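Local coordinates for periplasmic binding protein (Veillonella parvula, PDB 4OVK), which probably captures a solute in the periplasm and delivers it to an ABC transporter, as a solute-binding protein of the chelatase-like clan, at residues A35-P40 / F90-E95; G50-I55 / T73-L78; G57-A62 / S84-N89; V104-D109 / P124-K129. All blocks are in the same frame, centred on the assembly; numbering follows the deposited sequence.

Interaction 1 opens at 35-40, the end of strand 34-36 and the loop after it. That contact closes last of the first three, when 90-95 returns at the start of helix 94-100, so interactions 2 and 3 both lie within its loop. Interaction 2 joins the turn after helix 41-49 to the end of helix 71-74. Interaction 3 starts at 57-62, inside the loop of interaction 2, and ends beyond it at 84-89, so the two cross. Interactions 1 and 3 pack together, with centres about 5 Å apart. Interaction 4 follows in series and pairs 104-109 with 124-129. Strands 34-36 and 104-108 are neighbours, so interactions 1 and 4 share one parallel sheet.

Interaction 1 of 4, residues A35-P40 / F90-E95; sequences AIVPIP and FNVNFE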
loop_
_atom_site.group_PDB
_atom_site.type_symbol
_atom_site.label_atom_id
_atom_site.label_comp_id
_atom_site.label_asym_id
_atom_site.label_seq_id
_atom_site.Cartn_x
_atom_site.Cartn_y
_atom_site.Cartn_z
ATOM N N ALA A 35 -12.499 14.196 -5.759
ATOM C CA ALA A 35 -11.685 14.507 -4.579
ATOM C C ALA A 35 -11.627 13.277 -3.670
ATOM O O ALA A 35 -12.607 12.535 -3.547
ATOM C CB ALA A 35 -12.236 15.697 -3.822
ATOM N N ILE A 36 -10.476 13.076 -3.023
ATOM C CA ILE A 36 -10.203 11.833 -2.327
ATOM C C ILE A 36 -9.668 12.099 -0.931
ATOM O O ILE A 36 -8.582 12.633 -0.770
ATOM C CB ILE A 36 -9.206 10.970 -3.133
ATOM C CG1 ILE A 36 -9.703 10.779 -4.560
ATOM C CG2 ILE A 36 -8.979 9.622 -2.450
ATOM C CD1 ILE A 36 -8.633 10.642 -5.596
ATOM N N VAL A 37 -10.456 11.725 0.080
ATOM C CA VAL A 37 -10.062 11.882 1.474
ATOM C C VAL A 37 -9.060 10.809 1.949
ATOM O O VAL A 37 -8.029 11.156 2.535
ATOM C CB VAL A 37 -11.308 11.944 2.390
ATOM C CG1 VAL A 37 -10.938 11.776 3.867
ATOM C CG2 VAL A 37 -12.045 13.251 2.141
ATOM N N PRO A 38 -9.341 9.512 1.704
ATOM C CA PRO A 38 -8.425 8.468 2.217
ATOM C C PRO A 38 -7.047 8.545 1.567
ATOM O O PRO A 38 -6.947 8.762 0.368
ATOM C CB PRO A 38 -9.131 7.165 1.834
ATOM C CG PRO A 38 -10.573 7.537 1.724
ATOM C CD PRO A 38 -10.575 8.921 1.166
ATOM N N ILE A 39 -5.998 8.360 2.356
ATOM C CA ILE A 39 -4.640 8.636 1.877
ATOM C C ILE A 39 -4.203 7.710 0.728
ATOM O O ILE A 39 -3.740 8.196 -0.301
ATOM C CB ILE A 39 -3.616 8.640 3.028
ATOM C CG1 ILE A 39 -3.923 9.786 4.009
ATOM C CG2 ILE A 39 -2.201 8.783 2.474
ATOM C CD1 ILE A 39 -3.210 9.664 5.338
ATOM N N PRO A 40 -4.349 6.384 0.886
ATOM C CA PRO A 40 -3.884 5.499 -0.204
ATOM C C PRO A 40 -4.741 5.516 -1.476
ATOM O O PRO A 40 -4.321 5.017 -2.536
ATOM C CB PRO A 40 -3.934 4.094 0.424
ATOM C CG PRO A 40 -4.747 4.211 1.652
ATOM C CD PRO A 40 -4.799 5.640 2.079
ATOM N N PHE A 90 -8.700 13.929 9.081
ATOM C CA PHE A 90 -9.725 13.647 8.058
ATOM C C PHE A 90 -10.955 14.565 8.154
ATOM O O PHE A 90 -12.019 14.277 7.578
ATOM C CB PHE A 90 -10.102 12.150 8.035
ATOM C CG PHE A 90 -8.935 11.243 7.755
ATOM C CD1 PHE A 90 -8.456 11.082 6.456
ATOM C CD2 PHE A 90 -8.298 10.560 8.786
ATOM C CE1 PHE A 90 -7.372 10.259 6.195
ATOM C CE2 PHE A 90 -7.213 9.732 8.529
ATOM C CZ PHE A 90 -6.752 9.583 7.232
ATOM N N ASN A 91 -10.787 15.693 8.846
ATOM C CA ASN A 91 -11.819 16.719 8.900
ATOM C C ASN A 91 -11.854 17.503 7.607
ATOM O O ASN A 91 -10.843 18.030 7.171
ATOM C CB ASN A 91 -11.563 17.671 10.060
ATOM C CG ASN A 91 -11.660 16.979 11.396
ATOM O OD1 ASN A 91 -12.636 16.281 11.675
ATOM N ND2 ASN A 91 -10.647 17.156 12.226
ATOM N N VAL A 92 -13.035 17.590 7.014
ATOM C CA VAL A 92 -13.198 18.227 5.723
ATOM C C VAL A 92 -13.498 19.715 5.882
ATOM O O VAL A 92 -14.326 20.107 6.697
ATOM C CB VAL A 92 -14.314 17.536 4.913
ATOM C CG1 VAL A 92 -14.621 18.306 3.641
ATOM C CG2 VAL A 92 -13.899 16.109 4.583
ATOM N N ASN A 93 -12.814 20.536 5.094
ATOM C CA ASN A 93 -13.124 21.953 4.993
ATOM C C ASN A 93 -14.228 22.107 3.939
ATOM O O ASN A 93 -13.964 22.096 2.729
ATOM C CB ASN A 93 -11.863 22.733 4.618
ATOM C CG ASN A 93 -12.116 24.220 4.417
ATOM O OD1 ASN A 93 -13.242 24.668 4.246
ATOM N ND2 ASN A 93 -11.045 24.983 4.411
ATOM N N PHE A 94 -15.467 22.242 4.402
ATOM C CA PHE A 94 -16.617 22.227 3.488
ATOM C C PHE A 94 -16.666 23.444 2.571
ATOM O O PHE A 94 -17.137 23.333 1.431
ATOM C CB PHE A 94 -17.924 22.075 4.258
ATOM C CG PHE A 94 -18.016 20.799 5.032
ATOM C CD1 PHE A 94 -18.261 19.597 4.385
ATOM C CD2 PHE A 94 -17.847 20.796 6.406
ATOM C CE1 PHE A 94 -18.338 18.413 5.100
ATOM C CE2 PHE A 94 -17.929 19.623 7.127
ATOM C CZ PHE A 94 -18.168 18.425 6.472
ATOM N N GLU A 95 -16.188 24.595 3.048
ATOM C CA GLU A 95 -16.085 25.781 2.186
ATOM C C GLU A 95 -15.159 25.507 0.987
ATOM O O GLU A 95 -15.505 25.808 -0.162
ATOM C CB GLU A 95 -15.593 27.001 2.979
ATOM C CG GLU A 95 -15.328 28.235 2.120
ATOM C CD GLU A 95 -14.999 29.477 2.932
ATOM O OE1 GLU A 95 -14.487 29.339 4.066
ATOM O OE2 GLU A 95 -15.244 30.596 2.427
#
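The Phe90 ring meets Val37 at its edge, where CG1 of Val37 lies 3.7 Å from CD1 of Phe90. Val37 O also lies at this edge, in the ring plane, 3.8 Å from CE1 of Phe90. The contact lies just past the C-terminal end of strand 34-36, in the parallel sheet of a periplasmic binding protein domain. Here the loop after the strand meets the loop that enters helix 94-100. Ile39 reaches the same ring further round, its side chain crossing that of Phe90 at about a right angle. Its CD1 is 4.0 Å from CZ of Phe90, and its approach is oblique. In Phe90, chi1 of -59° sets CG anti to the carbonyl carbon; the far part of the ring, CD1 to CZ, makes the contact. Phe90 is itself in a left-handed backbone conformation, with phi 68°. Outside the pair, the Phe90 ring meets Trp108 edge-to-face and also touches the ring of His59. The side-chain contacts are apolar. Val37 is buried and divides its two methyls between two partners. CG1 goes to Phe90, while CG2, anti to the carbonyl carbon, turns to Val92. Val92 also touches Val114 of helix 112-120. The Val37 and Val92 side chains cross at about a right angle, and their CG2 methyls are 4.2 Å apart.

Interaction 2 of 4, residues G50-I55 / T73-L78; sequences GSDKKI and TLAPDL
Asp52 and Asp77 cross at about a right angle, with their carboxylate planes 23° apart. OD2 of Asp52 comes to 3.4 Å from CB of Asp77. Asp52 belongs to a type I beta turn, Asp52 to Ile55, that carries the chain from helix 41-49 into strand 55-57. It meets the end of helix 71-74 and the 3-10 segment that begins at Pro76. The Asp52 side chain points toward 73-78, with CG between its backbone N and carbonyl carbon (chi1 65°). Its CB packs against CB of Ala75 and CG of Leu78, both at 3.8 Å. A water donates to OD2 of Asp52 at 2.7 Å and accepts from the backbone N of Asp77, bridging the segments. Lys53 starts away from the 73-78 segment. Its chain bends at chi2 (-75°), which turns CD, and its NZ reaches Asp77. NZ of Lys53 meets OD2 of Asp77 at 2.8 Å, nearly along the C-O axis, in a hydrogen-bonded salt bridge. Deeper in, CG2 of Ile55 packs obliquely on CD2 of Leu78 at 3.8 Å. Ile55 also touches Val45 of helix 41-49. Two carboxylates lie close, with OD1 of Asp52 only 4.2 Å from OD2 of Asp77. The charge of Lys53 probably offsets this repulsion at the exposed side, while the bridging water serves the buried Asp52.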
loop_
_atom_site.group_PDB
_atom_site.type_symbol
_atom_site.label_atom_id
_atom_site.label_comp_id
_atom_site.label_asym_id
_atom_site.label_seq_id
_atom_site.Cartn_x
_atom_site.Cartn_y
_atom_site.Cartn_z
ATOM N N GLY A 50 -6.124 4.855 -14.946
ATOM C CA GLY A 50 -4.882 4.879 -15.726
ATOM C C GLY A 50 -4.392 6.289 -16.000
ATOM O O GLY A 50 -3.718 6.540 -16.992
ATOM N N SER A 51 -4.703 7.208 -15.090
ATOM C CA SER A 51 -4.534 8.625 -15.351
ATOM C C SER A 51 -4.829 9.410 -14.090
ATOM O O SER A 51 -5.657 9.001 -13.281
ATOM C CB SER A 51 -5.499 9.062 -16.468
ATOM O OG SER A 51 -5.539 10.456 -16.607
ATOM N N ASP A 52 -4.150 10.541 -13.939
ATOM C CA ASP A 52 -4.448 11.481 -12.862
ATOM C C ASP A 52 -5.375 12.603 -13.303
ATOM O O ASP A 52 -5.664 13.488 -12.501
ATOM C CB ASP A 52 -3.153 12.102 -12.320
ATOM C CG ASP A 52 -2.425 12.981 -13.348
ATOM O OD1 ASP A 52 -2.813 13.051 -14.533
ATOM O OD2 ASP A 52 -1.457 13.636 -12.959
ATOM N N LYS A 53 -5.850 12.562 -14.549
ATOM C CA LYS A 53 -6.507 13.722 -15.161
ATOM C C LYS A 53 -7.786 14.187 -14.466
ATOM O O LYS A 53 -8.114 15.359 -14.557
ATOM C CB LYS A 53 -6.786 13.484 -16.661
ATOM C CG LYS A 53 -5.528 13.279 -17.517
ATOM C CD LYS A 53 -4.763 14.565 -17.793
ATOM C CE LYS A 53 -3.615 14.315 -18.764
ATOM N NZ LYS A 53 -2.588 15.398 -18.752
ATOM N N LYS A 54 -8.506 13.288 -13.789
ATOM C CA LYS A 54 -9.775 13.649 -13.145
ATOM C C LYS A 54 -9.665 13.981 -11.661
ATOM O O LYS A 54 -10.664 14.296 -11.024
ATOM C CB LYS A 54 -10.802 12.531 -13.355
ATOM C CG LYS A 54 -11.147 12.304 -14.819
ATOM C CD LYS A 54 -12.271 11.304 -15.029
ATOM C CE LYS A 54 -12.834 11.388 -16.450
ATOM N NZ LYS A 54 -14.060 10.551 -16.639
ATOM N N ILE A 55 -8.448 13.912 -11.104
ATOM C CA ILE A 55 -8.259 14.092 -9.684
ATOM C C ILE A 55 -8.124 15.575 -9.391
ATOM O O ILE A 55 -7.291 16.244 -9.970
ATOM C CB ILE A 55 -7.022 13.328 -9.175
ATOM C CG1 ILE A 55 -7.193 11.831 -9.446
ATOM C CG2 ILE A 55 -6.813 13.596 -7.686
ATOM C CD1 ILE A 55 -5.981 10.990 -9.099
ATOM N N THR A 73 6.641 10.768 -11.106
ATOM C CA THR A 73 7.020 10.585 -12.508
ATOM C C THR A 73 5.843 10.173 -13.370
ATOM O O THR A 73 5.668 10.691 -14.476
ATOM C CB THR A 73 8.102 9.514 -12.631
ATOM O OG1 THR A 73 9.235 9.928 -11.875
ATOM C CG2 THR A 73 8.510 9.309 -14.074
ATOM N N LEU A 74 5.029 9.250 -12.859
ATOM C CA LEU A 74 3.840 8.798 -13.582
ATOM C C LEU A 74 2.813 9.898 -13.793
ATOM O O LEU A 74 2.139 9.910 -14.808
ATOM C CB LEU A 74 3.138 7.670 -12.839
ATOM C CG LEU A 74 3.945 6.432 -12.499
ATOM C CD1 LEU A 74 3.115 5.489 -11.662
ATOM C CD2 LEU A 74 4.421 5.767 -13.766
ATOM N N ALA A 75 2.682 10.792 -12.819
ATOM C CA ALA A 75 1.580 11.743 -12.782
ATOM C C ALA A 75 2.071 13.152 -12.432
ATOM O O ALA A 75 1.732 13.681 -11.373
ATOM C CB ALA A 75 0.547 11.261 -11.773
ATOM N N PRO A 76 2.874 13.762 -13.326
ATOM C CA PRO A 76 3.423 15.095 -13.065
ATOM C C PRO A 76 2.355 16.160 -12.766
ATOM O O PRO A 76 2.605 17.070 -11.981
ATOM C CB PRO A 76 4.223 15.418 -14.348
ATOM C CG PRO A 76 3.763 14.440 -15.372
ATOM C CD PRO A 76 3.368 13.211 -14.606
ATOM N N ASP A 77 1.167 16.032 -13.348
ATOM C CA ASP A 77 0.122 17.056 -13.168
ATOM C C ASP A 77 -0.430 17.150 -11.732
ATOM O O ASP A 77 -0.940 18.202 -11.341
ATOM C CB ASP A 77 -1.041 16.833 -14.141
ATOM C CG ASP A 77 -0.634 16.948 -15.598
ATOM O OD1 ASP A 77 0.511 17.361 -15.903
ATOM O OD2 ASP A 77 -1.475 16.599 -16.446
ATOM N N LEU A 78 -0.329 16.078 -10.943
ATOM C CA LEU A 78 -0.820 16.100 -9.549
ATOM C C LEU A 78 -0.079 17.094 -8.674
ATOM O O LEU A 78 -0.585 17.479 -7.622
ATOM C CB LEU A 78 -0.734 14.723 -8.877
ATOM C CG LEU A 78 -1.811 13.689 -9.094
ATOM C CD1 LEU A 78 -1.523 12.428 -8.290
ATOM C CD2 LEU A 78 -3.177 14.233 -8.729
HETATM O O HOH W 1 0.176 13.957 -15.139
#

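Interaction 3 of 4, residues G57-A62 / S84-N89; sequences GIHPSA and SFVDNN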
loop_
_atom_site.group_PDB
_atom_site.type_symbol
_atom_site.label_atom_id
_atom_site.label_comp_id
_atom_site.label_asym_id
_atom_site.label_seq_id
_atom_site.Cartn_x
_atom_site.Cartn_y
_atom_site.Cartn_z
ATOM N N GLY A 57 -8.643 16.814 -5.874
ATOM C CA GLY A 57 -8.309 17.006 -4.485
ATOM C C GLY A 57 -7.799 15.735 -3.850
ATOM O O GLY A 57 -8.380 14.662 -4.035
ATOM N N ILE A 58 -6.698 15.864 -3.115
ATOM C CA ILE A 58 -6.096 14.748 -2.397
ATOM C C ILE A 58 -5.694 15.123 -0.972
ATOM O O ILE A 58 -5.581 16.302 -0.610
ATOM C CB ILE A 58 -4.862 14.201 -3.172
ATOM C CG1 ILE A 58 -3.653 15.157 -3.097
ATOM C CG2 ILE A 58 -5.238 13.932 -4.619
ATOM C CD1 ILE A 58 -2.408 14.614 -3.805
ATOM N N HIS A 59 -5.491 14.111 -0.146
ATOM C CA HIS A 59 -5.082 14.328 1.225
ATOM C C HIS A 59 -3.628 14.853 1.240
ATOM O O HIS A 59 -2.793 14.437 0.413
ATOM C CB HIS A 59 -5.228 13.020 1.990
ATOM C CG HIS A 59 -5.090 13.151 3.463
ATOM N ND1 HIS A 59 -3.877 13.365 4.082
ATOM C CD2 HIS A 59 -6.007 13.048 4.454
ATOM C CE1 HIS A 59 -4.060 13.428 5.387
ATOM N NE2 HIS A 59 -5.342 13.231 5.638
ATOM N N PRO A 60 -3.325 15.790 2.139
ATOM C CA PRO A 60 -1.968 16.330 2.123
ATOM C C PRO A 60 -0.877 15.269 2.326
ATOM O O PRO A 60 0.222 15.401 1.782
ATOM C CB PRO A 60 -1.977 17.335 3.283
ATOM C CG PRO A 60 -3.129 16.940 4.154
ATOM C CD PRO A 60 -4.155 16.451 3.172
ATOM N N SER A 61 -1.181 14.234 3.099
ATOM C CA SER A 61 -0.265 13.082 3.260
ATOM C C SER A 61 -0.137 12.221 2.002
ATOM O O SER A 61 0.915 11.629 1.762
ATOM C CB SER A 61 -0.679 12.239 4.465
ATOM O OG SER A 61 -0.634 13.043 5.640
ATOM N N ALA A 62 -1.193 12.165 1.187
ATOM C CA ALA A 62 -1.104 11.575 -0.137
ATOM C C ALA A 62 -0.153 12.389 -1.032
ATOM O O ALA A 62 0.621 11.807 -1.807
ATOM C CB ALA A 62 -2.487 11.425 -0.778
ATOM N N SER A 84 -5.565 20.876 0.266
ATOM C CA SER A 84 -5.913 21.664 1.442
ATOM C C SER A 84 -7.320 21.396 1.964
ATOM O O SER A 84 -7.708 21.906 3.016
ATOM C CB SER A 84 -5.761 23.146 1.117
ATOM O OG SER A 84 -6.686 23.547 0.114
ATOM N N PHE A 85 -8.096 20.598 1.241
ATOM C CA PHE A 85 -9.536 20.492 1.524
ATOM C C PHE A 85 -9.869 19.572 2.703
ATOM O O PHE A 85 -11.014 19.542 3.159
ATOM C CB PHE A 85 -10.281 20.052 0.263
ATOM C CG PHE A 85 -10.274 18.579 0.035
ATOM C CD1 PHE A 85 -9.208 17.948 -0.605
ATOM C CD2 PHE A 85 -11.348 17.811 0.456
ATOM C CE1 PHE A 85 -9.241 16.592 -0.791
ATOM C CE2 PHE A 85 -11.378 16.455 0.255
ATOM C CZ PHE A 85 -10.322 15.840 -0.353
ATOM N N VAL A 86 -8.863 18.841 3.189
ATOM C CA VAL A 86 -9.005 17.896 4.294
ATOM C C VAL A 86 -7.727 17.905 5.146
ATOM O O VAL A 86 -6.630 18.032 4.602
ATOM C CB VAL A 86 -9.330 16.465 3.765
ATOM C CG1 VAL A 86 -8.215 15.895 2.899
ATOM C CG2 VAL A 86 -9.669 15.518 4.902
ATOM N N ASP A 87 -7.858 17.784 6.468
ATOM C CA ASP A 87 -6.687 17.799 7.370
ATOM C C ASP A 87 -6.248 16.376 7.778
ATOM O O ASP A 87 -6.788 15.397 7.283
ATOM C CB ASP A 87 -6.963 18.705 8.596
ATOM C CG ASP A 87 -7.919 18.086 9.605
ATOM O OD1 ASP A 87 -8.216 16.881 9.510
ATOM O OD2 ASP A 87 -8.368 18.821 10.518
ATOM N N ASN A 88 -5.260 16.260 8.668
ATOM C CA ASN A 88 -4.723 14.940 9.073
ATOM C C ASN A 88 -5.655 14.090 9.903
ATOM O O ASN A 88 -5.468 12.883 10.002
ATOM C CB ASN A 88 -3.412 15.088 9.855
ATOM C CG ASN A 88 -2.206 15.128 8.955
ATOM O OD1 ASN A 88 -2.338 15.024 7.742
ATOM N ND2 ASN A 88 -1.017 15.267 9.541
ATOM N N ASN A 89 -6.642 14.716 10.530
ATOM C CA ASN A 89 -7.646 13.972 11.264
ATOM C C ASN A 89 -8.867 13.712 10.385
ATOM O O ASN A 89 -9.925 13.322 10.875
ATOM C CB ASN A 89 -7.983 14.717 12.553
ATOM C CG ASN A 89 -6.753 14.932 13.426
ATOM O OD1 ASN A 89 -5.616 15.023 12.927
ATOM N ND2 ASN A 89 -6.966 15.006 14.734
#
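Phe85 brings its ring edge to N of Ile58, 3.5 Å from CE1 of Phe85, while C of Gly57, a residue without a side chain, lies obliquely to the ring. The Phe85 CG lies between its own backbone N and carbonyl carbon (chi1 83°), and CE1 is the atom that reaches the backbone of 57-62. The contact joins the loop before helix 94-100 to the end of strand 55-57 and the first turn of helix 60-67, in the parallel-sheet domain of the protein. Next, Val86 points toward 57-62. Its CG1 is 3.9 Å from both CA and CD2 of His59 and meets the ring obliquely; the Val86 and His59 side chains cross at about a right angle. The same CG1 touches CD of Pro60, while CD of Pro60 also lies 3.3 Å from O of Val86. Asp87 turns its side chain away, where OD1 accepts from N of Asn91. Its backbone O lies 3.1 Å from NE2 of His59. Asn88 then lays its amide almost coplanar with the His59 ring, 4° apart. OD1 of Asn88 sits at the ring edge, 3.3 Å from CE1 of His59. It may take a weak hydrogen bond from OG of Ser61, 3.4 Å away, though this is not settled. Next to CE1 in the ring, ND1 accepts from N of Ser61 at 3.0 Å in the ring plane, an N-cap of helix 60-67. That bond places a lone pair, not a proton, on ND1. A neutral His59 would then probably carry its proton on NE2.

Interaction 4 of 4, residues V104-D109 / P124-K129; sequences VVIIWD and PAVSIK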
loop_
_atom_site.group_PDB
_atom_site.type_symbol
_atom_site.label_atom_id
_atom_site.label_comp_id
_atom_site.label_asym_id
_atom_site.label_seq_id
_atom_site.Cartn_x
_atom_site.Cartn_y
_atom_site.Cartn_z
ATOM N N VAL A 104 -17.652 14.124 -7.217
ATOM C CA VAL A 104 -17.797 13.110 -6.173
ATOM C C VAL A 104 -16.575 13.209 -5.261
ATOM O O VAL A 104 -15.486 13.588 -5.703
ATOM C CB VAL A 104 -17.981 11.674 -6.753
ATOM C CG1 VAL A 104 -16.757 11.225 -7.516
ATOM C CG2 VAL A 104 -18.341 10.655 -5.670
ATOM N N VAL A 105 -16.810 12.918 -3.985
ATOM C CA VAL A 105 -15.769 12.839 -2.981
ATOM C C VAL A 105 -15.758 11.432 -2.400
ATOM O O VAL A 105 -16.798 10.887 -2.017
ATOM C CB VAL A 105 -16.009 13.860 -1.843
ATOM C CG1 VAL A 105 -14.845 13.865 -0.849
ATOM C CG2 VAL A 105 -16.207 15.243 -2.437
ATOM N N ILE A 106 -14.566 10.851 -2.314
ATOM C CA ILE A 106 -14.392 9.562 -1.658
ATOM C C ILE A 106 -14.103 9.865 -0.195
ATOM O O ILE A 106 -13.172 10.623 0.107
ATOM C CB ILE A 106 -13.218 8.758 -2.271
ATOM C CG1 ILE A 106 -13.288 8.747 -3.809
ATOM C CG2 ILE A 106 -13.188 7.338 -1.715
ATOM C CD1 ILE A 106 -14.555 8.156 -4.391
ATOM N N ILE A 107 -14.890 9.270 0.701
ATOM C CA ILE A 107 -14.732 9.434 2.144
ATOM C C ILE A 107 -14.700 8.067 2.820
ATOM O O ILE A 107 -14.859 7.042 2.169
ATOM C CB ILE A 107 -15.864 10.292 2.760
ATOM C CG1 ILE A 107 -17.235 9.629 2.572
ATOM C CG2 ILE A 107 -15.848 11.695 2.167
ATOM C CD1 ILE A 107 -18.353 10.348 3.308
ATOM N N TRP A 108 -14.512 8.068 4.135
ATOM C CA TRP A 108 -14.528 6.852 4.942
ATOM C C TRP A 108 -15.929 6.510 5.431
ATOM O O TRP A 108 -16.752 7.405 5.680
ATOM C CB TRP A 108 -13.652 7.015 6.166
ATOM C CG TRP A 108 -12.179 7.018 5.920
ATOM C CD1 TRP A 108 -11.310 8.026 6.209
ATOM C CD2 TRP A 108 -11.394 5.958 5.366
ATOM N NE1 TRP A 108 -10.035 7.662 5.873
ATOM C CE2 TRP A 108 -10.056 6.400 5.346
ATOM C CE3 TRP A 108 -11.690 4.677 4.881
ATOM C CZ2 TRP A 108 -9.015 5.607 4.868
ATOM C CZ3 TRP A 108 -10.645 3.891 4.394
ATOM C CH2 TRP A 108 -9.330 4.360 4.397
ATOM N N ASP A 109 -16.167 5.213 5.616
ATOM C CA ASP A 109 -17.439 4.713 6.165
ATOM C C ASP A 109 -17.804 5.312 7.523
ATOM O O ASP A 109 -18.989 5.488 7.819
ATOM C CB ASP A 109 -17.441 3.182 6.240
ATOM C CG ASP A 109 -16.302 2.620 7.068
ATOM O OD1 ASP A 109 -15.407 3.375 7.506
ATOM O OD2 ASP A 109 -16.302 1.394 7.270
ATOM N N PRO A 124 -21.944 14.861 -4.251
ATOM C CA PRO A 124 -22.021 13.424 -3.963
ATOM C C PRO A 124 -20.779 12.923 -3.250
ATOM O O PRO A 124 -19.673 13.412 -3.503
ATOM C CB PRO A 124 -22.137 12.794 -5.351
ATOM C CG PRO A 124 -22.755 13.873 -6.195
ATOM C CD PRO A 124 -22.124 15.138 -5.692
ATOM N N ALA A 125 -20.975 11.961 -2.369
ATOM C CA ALA A 125 -19.885 11.345 -1.616
ATOM C C ALA A 125 -20.115 9.840 -1.518
ATOM O O ALA A 125 -21.244 9.392 -1.283
ATOM C CB ALA A 125 -19.800 11.952 -0.239
ATOM N N VAL A 126 -19.041 9.077 -1.693
ATOM C CA VAL A 126 -19.097 7.625 -1.582
ATOM C C VAL A 126 -18.174 7.189 -0.478
ATOM O O VAL A 126 -17.038 7.680 -0.367
ATOM C CB VAL A 126 -18.771 6.883 -2.900
ATOM C CG1 VAL A 126 -19.848 7.163 -3.954
ATOM C CG2 VAL A 126 -17.412 7.240 -3.441
ATOM N N SER A 127 -18.670 6.263 0.336
ATOM C CA SER A 127 -17.939 5.801 1.501
ATOM C C SER A 127 -17.256 4.486 1.178
ATOM O O SER A 127 -17.870 3.587 0.606
ATOM C CB SER A 127 -18.874 5.643 2.697
ATOM O OG SER A 127 -19.441 6.899 3.074
ATOM N N ILE A 128 -15.980 4.384 1.533
ATOM C CA ILE A 128 -15.261 3.130 1.430
ATOM C C ILE A 128 -14.800 2.646 2.819
ATOM O O ILE A 128 -15.037 3.318 3.828
ATOM C CB ILE A 128 -14.062 3.256 0.475
ATOM C CG1 ILE A 128 -13.079 4.317 0.963
ATOM C CG2 ILE A 128 -14.526 3.577 -0.941
ATOM C CD1 ILE A 128 -11.731 4.136 0.327
ATOM N N LYS A 129 -14.151 1.483 2.849
ATOM C CA LYS A 129 -13.695 0.836 4.090
ATOM C C LYS A 129 -12.192 0.572 4.104
ATOM O O LYS A 129 -11.542 0.601 3.057
ATOM C CB LYS A 129 -14.385 -0.507 4.267
ATOM C CG LYS A 129 -15.897 -0.455 4.385
ATOM C CD LYS A 129 -16.397 -1.754 5.006
ATOM C CE LYS A 129 -17.873 -1.979 4.744
ATOM N NZ LYS A 129 -18.704 -0.850 5.245
HETATM O O HOH W 2 -19.976 7.251 5.699
#
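Strands 104-108 and 125-128 are the two parallel strands of a beta-alpha-beta unit joined by helix 112-120. Val105 pairs with Ala125, Ile106 with Val126 and Ile107 with Ser127, and the strand axes cross at -34°. Five backbone hydrogen bonds join 104-109 to 124-129. Val105 N binds Pro124 O, and Val126 N binds Val105 O. The bond from Ile107 N to Val126 O is 2.9 Å long and nearly straight, at 175°. Ile128 N then binds Ile107 O, and Asp109 N ends the ladder on Ile128 O at 2.8 Å. Ala125 and Ile107 share one sheet face, with CD1 of Ile107 4.2 Å from CB of Ala125. OG of Ser127 lies 3.5 Å from CG1 of Ile107, which stands between its backbone N and carbonyl carbon (chi1 62°). Beyond the ladder, a water links OG of Ser127 to O of Asp109. On the other side, CG2 of Ile106 packs on CG1 of Ile128 at 4.0 Å. The Trp108 ring meets O of Lys129 at its edge, in plane, 3.7 Å from CZ3 of Trp108. Asp109 and Lys129 cross at about a right angle, and their ion pair is long, 3.9 Å from OD2 of Asp109 to NZ of Lys129. The Val105, Ile107 and Ala125 face is covered by helix 112-120. Val126 and Ile128 turn to helix 133-147, through Ile146 and Leu142. Strand 34-36 lies on the far side of 104-108, and 125-128 is the outermost strand of the four, with Ser127 also bonded to the backbone of Leu20.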